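Local coordinates for protein N-acetylglucosamine-6-phosphate deacetylase (Mycobacterium smegmatis, PDB 6FV4) that probably hydrolyses the acetamide of N-acetylglucosamine 6-phosphate, with the help of bound divalent metal, in mycobacterial carbohydrate metabolism, at residues L36-S40 with D41-A45; R57-A61 with A62-P66; T205-Y209 with D210-A214. The protein carries 1 engineered substitution. One frame throughout, in Å; residues are numbered along the deposited sequence.

Three short-range contacts illustrate how a chain turns between neighbouring elements of a two-part enzyme. Nearest the N terminus, interaction 1 closes the tight turn between strands 34-39 and 42-48, a hairpin of the four-stranded mixed sheet. Strand 57-58, at the other outer position of that sheet, leads into interaction 2, where the chain turns away into the long strand 63-76; the two centres are about 15 Å apart. Interaction 3 comes much later, where the loop after strand 199-202 enters helix 209-217, with its centre about 45 Å from either of the others, beyond the chain's centre. The three follow in series, none nesting or crossing.

Interaction 1 of 3, residues L36-S40 with D41-A45; sequences LEIAS and DRVVA. With CD (cadmium ion), chain I.
The carboxylate of Glu37 lies between a metal and a valine: a cadmium ion is chelated at its oxygen edge, tilted out of the carboxylate plane to one side, while CG1 of Val44 lies over the other. Both oxygens bind the ion, Glu37 OE2 at 2.5 Å and Glu37 OE1 at 2.8 Å, and a water is a further ligand. The glutamate chain reaches the metal because it runs extended beyond CG (chi2 -172°). Its oxygen OE2 also touches CG1 of Val44 at 3.6 Å.

The other branch of that valine, CG2, presses on CB of Ala39 at 3.4 Å, closer than ordinary van der Waals contact. On the opposite side of the hairpin, CD1 of Ile38 meets CG2 of Val43, the two chains slanting across one another.

Backbone bonds hold this arrangement in place. Glu37 O accepts from Val44 N at 2.7 Å, and Glu37 N donates to Ala45 O at 2.8 Å, so one residue faces two. Nearer the turn, Ala39 and Arg42 exchange a pair of bonds, and Arg42 sends its guanidinium on to the carbonyl of Gly368. Ser40 takes the positive phi (55°) required at the first corner. The whole is a beta hairpin with a two-residue loop, turned by a type II' turn from Ala39 to Arg42, with a classic beta bulge at Val44 and Ala45 opposite Glu37.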
# COMPACT_ATOMS: atom_id res chain seq x y z
N LEU B 36 -35.26 -2.15 -13.62
CA LEU B 36 -35.39 -3.27 -12.71
C LEU B 36 -36.86 -3.61 -12.56
O LEU B 36 -37.71 -2.72 -12.45
CB LEU B 36 -34.85 -2.99 -11.31
CG LEU B 36 -33.44 -2.52 -11.03
CD1 LEU B 36 -33.45 -1.02 -10.92
CD2 LEU B 36 -32.98 -3.16 -9.73
N GLU B 37 -37.14 -4.90 -12.49
CA GLU B 37 -38.47 -5.40 -12.22
C GLU B 37 -38.49 -6.05 -10.85
O GLU B 37 -37.68 -6.93 -10.57
CB GLU B 37 -38.88 -6.43 -13.26
CG GLU B 37 -40.32 -6.49 -13.54
CD GLU B 37 -40.56 -7.66 -14.42
OE1 GLU B 37 -39.99 -7.66 -15.53
OE2 GLU B 37 -41.27 -8.60 -14.00
N ILE B 38 -39.44 -5.62 -10.03
CA ILE B 38 -39.55 -6.04 -8.64
C ILE B 38 -40.85 -6.80 -8.49
O ILE B 38 -41.90 -6.34 -8.98
CB ILE B 38 -39.50 -4.83 -7.68
CG1 ILE B 38 -38.21 -4.03 -7.87
CG2 ILE B 38 -39.70 -5.27 -6.24
CD1 ILE B 38 -36.96 -4.83 -7.71
N ALA B 39 -40.80 -7.96 -7.84
CA ALA B 39 -42.01 -8.68 -7.46
C ALA B 39 -41.90 -9.02 -5.99
O ALA B 39 -40.92 -9.64 -5.57
CB ALA B 39 -42.20 -9.96 -8.28
N SER B 40 -42.90 -8.60 -5.21
CA SER B 40 -42.93 -8.85 -3.77
C SER B 40 -41.63 -8.29 -3.20
O SER B 40 -41.39 -7.08 -3.35
CB SER B 40 -43.21 -10.34 -3.57
OG SER B 40 -43.03 -10.77 -2.25
N ASP B 41 -40.76 -9.10 -2.62
CA ASP B 41 -39.50 -8.61 -2.07
C ASP B 41 -38.29 -8.97 -2.93
O ASP B 41 -37.16 -8.79 -2.47
CB ASP B 41 -39.30 -9.14 -0.64
CG ASP B 41 -39.12 -10.64 -0.60
OD1 ASP B 41 -39.61 -11.31 -1.54
OD2 ASP B 41 -38.52 -11.16 0.37
N ARG B 42 -38.48 -9.45 -4.16
CA ARG B 42 -37.37 -9.95 -4.97
C ARG B 42 -37.20 -9.14 -6.25
O ARG B 42 -38.16 -8.63 -6.83
CB ARG B 42 -37.58 -11.43 -5.34
CG ARG B 42 -38.02 -12.35 -4.21
CD ARG B 42 -37.11 -12.27 -2.98
NE ARG B 42 -35.73 -12.70 -3.23
CZ ARG B 42 -34.86 -13.00 -2.26
NH1 ARG B 42 -35.22 -12.92 -0.98
NH2 ARG B 42 -33.63 -13.38 -2.58
N VAL B 43 -35.95 -9.01 -6.69
CA VAL B 43 -35.69 -8.56 -8.05
C VAL B 43 -36.04 -9.71 -8.99
O VAL B 43 -35.59 -10.85 -8.78
CB VAL B 43 -34.24 -8.11 -8.22
CG1 VAL B 43 -33.94 -7.74 -9.69
CG2 VAL B 43 -33.90 -6.92 -7.30
N VAL B 44 -36.87 -9.44 -9.99
CA VAL B 44 -37.19 -10.40 -11.04
C VAL B 44 -36.19 -10.32 -12.19
O VAL B 44 -35.60 -11.32 -12.59
CB VAL B 44 -38.62 -10.16 -11.54
CG1 VAL B 44 -38.95 -11.10 -12.72
CG2 VAL B 44 -39.58 -10.35 -10.43
N ALA B 45 -35.99 -9.13 -12.74
CA ALA B 45 -35.08 -8.95 -13.85
C ALA B 45 -34.46 -7.57 -13.78
O ALA B 45 -35.04 -6.64 -13.22
CB ALA B 45 -35.79 -9.13 -15.20
CD CD I . -42.47 -8.76 -16.21
O HOH W 1 -44.81 -9.60 -15.34

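Interaction 2 of 3, residues R57-A61 with A62-P66; sequences RNLGA and ATVVP
Leu59 and Val64 meet at about a right angle across a compact bend in which an Asx turn is followed by an inverse gamma turn. The touching branches are CD1 of Leu59 and CG2 of Val64, which come within 3.6 Å. Leucine points its CB toward the following segment, and with CG anti to the carbonyl carbon (chi1 -63°) one methyl is carried across to the valine. On Val64 it is CG2, the methyl anti to the carbonyl carbon, that is turned to Leu59 CD1. Ala62, which lies between them in the chain, touches the leucine with its CB: 4.2 Å from CB of Leu59, and 3.6 Å from the Leu59 carbonyl oxygen.

This apolar patch continues into the surrounding strands. Leu59 and Ala62 both rest on Val375 of strand 373-376, whereas Leu59 and Val64 share Ala21 of strand 16-21. The bend thereby carries the chain from the outer strand 57-58 of the four-stranded sheet into strand 63-76, which goes on to the metal-binding histidines His72 and His74 of the amidohydrolase core.

Backbone groups and one amide side chain shape the bend itself. Gly60, with its positive phi of 74°, passes through a backbone region that favours glycine, and Ala61 sits at the centre of the gamma turn, whose closing bond from Ala62 N to Gly60 O is weak. The Asx-turn bond has the straighter N-H, though its donor does not lie on a lone pair. Its acceptor, OD1 of Asn58, is also held by the hydroxyl of Thr20, and the donor, Gly60 N, approaches Asn58 OD1 from above the amide plane at 3.0 Å, 64° out of it.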
# COMPACT_ATOMS: atom_id res chain seq x y z
N ARG B 57 -42.42 3.55 -12.02
CA ARG B 57 -41.81 4.78 -11.53
C ARG B 57 -40.51 5.03 -12.28
O ARG B 57 -39.61 4.18 -12.28
CB ARG B 57 -41.56 4.73 -10.03
CG ARG B 57 -41.14 6.08 -9.46
CD ARG B 57 -40.66 5.93 -8.04
NE ARG B 57 -41.68 5.32 -7.19
CZ ARG B 57 -42.47 6.02 -6.39
NH1 ARG B 57 -42.35 7.34 -6.35
NH2 ARG B 57 -43.38 5.39 -5.64
N ASN B 58 -40.43 6.17 -12.94
CA ASN B 58 -39.19 6.61 -13.56
C ASN B 58 -38.46 7.48 -12.55
O ASN B 58 -38.97 8.53 -12.15
CB ASN B 58 -39.46 7.36 -14.86
CG ASN B 58 -38.18 7.68 -15.62
OD1 ASN B 58 -37.07 7.30 -15.21
ND2 ASN B 58 -38.33 8.37 -16.74
N LEU B 59 -37.29 7.03 -12.12
CA LEU B 59 -36.53 7.82 -11.16
C LEU B 59 -35.80 8.98 -11.81
O LEU B 59 -35.25 9.83 -11.11
CB LEU B 59 -35.56 6.90 -10.41
CG LEU B 59 -36.35 5.86 -9.61
CD1 LEU B 59 -35.48 4.68 -9.19
CD2 LEU B 59 -37.01 6.51 -8.40
N GLY B 60 -35.79 9.04 -13.14
CA GLY B 60 -35.23 10.19 -13.83
C GLY B 60 -33.72 10.20 -13.78
O GLY B 60 -33.06 9.17 -13.95
N ALA B 61 -33.16 11.39 -13.51
CA ALA B 61 -31.72 11.56 -13.50
C ALA B 61 -31.14 11.16 -12.15
O ALA B 61 -30.41 11.94 -11.52
CB ALA B 61 -31.36 13.01 -13.82
N ALA B 62 -31.45 9.96 -11.70
CA ALA B 62 -30.94 9.42 -10.45
C ALA B 62 -30.03 8.24 -10.74
O ALA B 62 -30.14 7.59 -11.78
CB ALA B 62 -32.08 9.00 -9.53
N THR B 63 -29.11 7.98 -9.82
CA THR B 63 -28.30 6.77 -9.84
C THR B 63 -28.86 5.78 -8.81
O THR B 63 -29.03 6.14 -7.64
CB THR B 63 -26.83 7.09 -9.54
OG1 THR B 63 -26.30 7.95 -10.57
CG2 THR B 63 -25.98 5.83 -9.52
N VAL B 64 -29.19 4.56 -9.25
CA VAL B 64 -29.62 3.49 -8.35
C VAL B 64 -28.42 2.60 -8.05
O VAL B 64 -27.66 2.24 -8.95
CB VAL B 64 -30.78 2.67 -8.95
CG1 VAL B 64 -31.11 1.48 -8.04
CG2 VAL B 64 -32.01 3.55 -9.16
N VAL B 65 -28.25 2.26 -6.78
CA VAL B 65 -27.19 1.35 -6.34
C VAL B 65 -27.83 0.29 -5.45
O VAL B 65 -28.94 0.48 -4.94
CB VAL B 65 -26.07 2.11 -5.59
CG1 VAL B 65 -25.36 3.11 -6.55
CG2 VAL B 65 -26.63 2.79 -4.34
N PRO B 66 -27.15 -0.83 -5.24
CA PRO B 66 -27.64 -1.80 -4.25
C PRO B 66 -27.63 -1.16 -2.86
O PRO B 66 -26.93 -0.19 -2.60
CB PRO B 66 -26.64 -2.96 -4.33
CG PRO B 66 -25.79 -2.70 -5.58
CD PRO B 66 -25.85 -1.23 -5.82

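Interaction 3 of 3, residues T205-Y209 with D210-A214; sequences TEATY and DQTRA
Thr208 O, at the packed side of this helix start, is gripped twice by Thr212: the backbone N and the hydroxyl OG1 (2.9 Å from Thr208 O) come from opposite faces of the carbonyl plane. Thr212 is buried there against Pro240, Ala243 and Leu244, and its OG1 also rests on CB of Ala207.

The more open side belongs to Gln211. Its OE1 accepts from Thr208 N at 2.9 Å, in the amide plane and on a lone pair, and also takes a water that bridges to Glu206 O. In return Gln211 N donates to Thr208 OG1, nearly straight at 171°, which is possible because that hydroxyl sits between its own backbone N and carbonyl carbon (chi1 68°). Exposed Asp210 sets OD1 at the edge of the Tyr209 ring, 3.4 Å from CD2.

Tyr209 and Arg213 run side by side, yet their bond, Arg213 NE to Tyr209 OH, is weak; the phenol's stronger partner is Glu246, with Arg267 of the second subunit weakly in addition. The reciprocal Thr208 and Gln211 bonds form a capping box, implying that side chains supply partners for backbone N-H groups where helix 209-217 has no preceding turn.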
# COMPACT_ATOMS: atom_id res chain seq x y z
N THR B 205 -5.27 -4.07 18.53
CA THR B 205 -4.17 -4.97 18.80
C THR B 205 -2.84 -4.27 18.61
O THR B 205 -2.70 -3.36 17.79
CB THR B 205 -4.27 -6.20 17.88
OG1 THR B 205 -3.10 -7.01 18.04
CG2 THR B 205 -4.40 -5.77 16.42
N GLU B 206 -1.87 -4.70 19.42
CA GLU B 206 -0.46 -4.36 19.31
C GLU B 206 0.35 -5.50 18.70
O GLU B 206 1.56 -5.57 18.90
CB GLU B 206 0.08 -3.98 20.69
CG GLU B 206 -0.67 -2.83 21.37
CD GLU B 206 -0.56 -1.52 20.59
OE1 GLU B 206 0.50 -1.29 19.95
OE2 GLU B 206 -1.52 -0.72 20.62
N ALA B 207 -0.31 -6.41 17.97
CA ALA B 207 0.36 -7.57 17.41
C ALA B 207 1.40 -7.16 16.38
O ALA B 207 1.26 -6.15 15.69
CB ALA B 207 -0.64 -8.51 16.73
N THR B 208 2.45 -7.97 16.26
CA THR B 208 3.43 -7.74 15.22
C THR B 208 2.91 -8.28 13.89
O THR B 208 1.86 -8.93 13.81
CB THR B 208 4.76 -8.39 15.59
OG1 THR B 208 4.61 -9.81 15.58
CG2 THR B 208 5.21 -7.94 17.00
N TYR B 209 3.66 -7.97 12.83
CA TYR B 209 3.37 -8.53 11.51
C TYR B 209 3.29 -10.05 11.57
O TYR B 209 2.35 -10.65 11.02
CB TYR B 209 4.46 -8.08 10.52
CG TYR B 209 4.42 -8.86 9.21
CD1 TYR B 209 3.57 -8.49 8.18
CD2 TYR B 209 5.23 -9.98 9.02
CE1 TYR B 209 3.53 -9.21 6.98
CE2 TYR B 209 5.19 -10.71 7.83
CZ TYR B 209 4.34 -10.32 6.82
OH TYR B 209 4.30 -11.04 5.65
N ASP B 210 4.25 -10.69 12.23
CA ASP B 210 4.29 -12.15 12.27
C ASP B 210 3.09 -12.71 13.02
O ASP B 210 2.48 -13.70 12.60
CB ASP B 210 5.57 -12.64 12.96
CG ASP B 210 6.83 -12.33 12.16
OD1 ASP B 210 6.77 -12.28 10.92
OD2 ASP B 210 7.89 -12.17 12.80
N GLN B 211 2.77 -12.12 14.18
CA GLN B 211 1.61 -12.55 14.97
C GLN B 211 0.30 -12.39 14.21
O GLN B 211 -0.63 -13.18 14.40
CB GLN B 211 1.55 -11.77 16.28
CG GLN B 211 2.67 -12.11 17.22
CD GLN B 211 2.73 -11.19 18.42
OE1 GLN B 211 2.50 -9.99 18.30
NE2 GLN B 211 3.04 -11.76 19.57
N THR B 212 0.21 -11.35 13.37
CA THR B 212 -1.00 -11.12 12.59
C THR B 212 -1.09 -12.12 11.45
O THR B 212 -2.17 -12.69 11.19
CB THR B 212 -0.99 -9.69 12.05
OG1 THR B 212 -0.91 -8.78 13.15
CG2 THR B 212 -2.24 -9.38 11.23
N ARG B 213 0.03 -12.37 10.77
CA ARG B 213 0.04 -13.37 9.72
C ARG B 213 -0.32 -14.75 10.28
O ARG B 213 -0.93 -15.55 9.58
CB ARG B 213 1.42 -13.36 9.02
CG ARG B 213 1.49 -14.26 7.80
CD ARG B 213 2.92 -14.56 7.41
NE ARG B 213 3.19 -14.14 6.04
CZ ARG B 213 3.03 -14.92 4.98
NH1 ARG B 213 2.60 -16.17 5.15
NH2 ARG B 213 3.29 -14.47 3.76
N ALA B 214 0.03 -15.02 11.54
CA ALA B 214 -0.38 -16.28 12.16
C ALA B 214 -1.88 -16.32 12.39
O ALA B 214 -2.52 -17.35 12.15
CB ALA B 214 0.36 -16.49 13.49
O HOH W 2 3.13 -8.04 20.05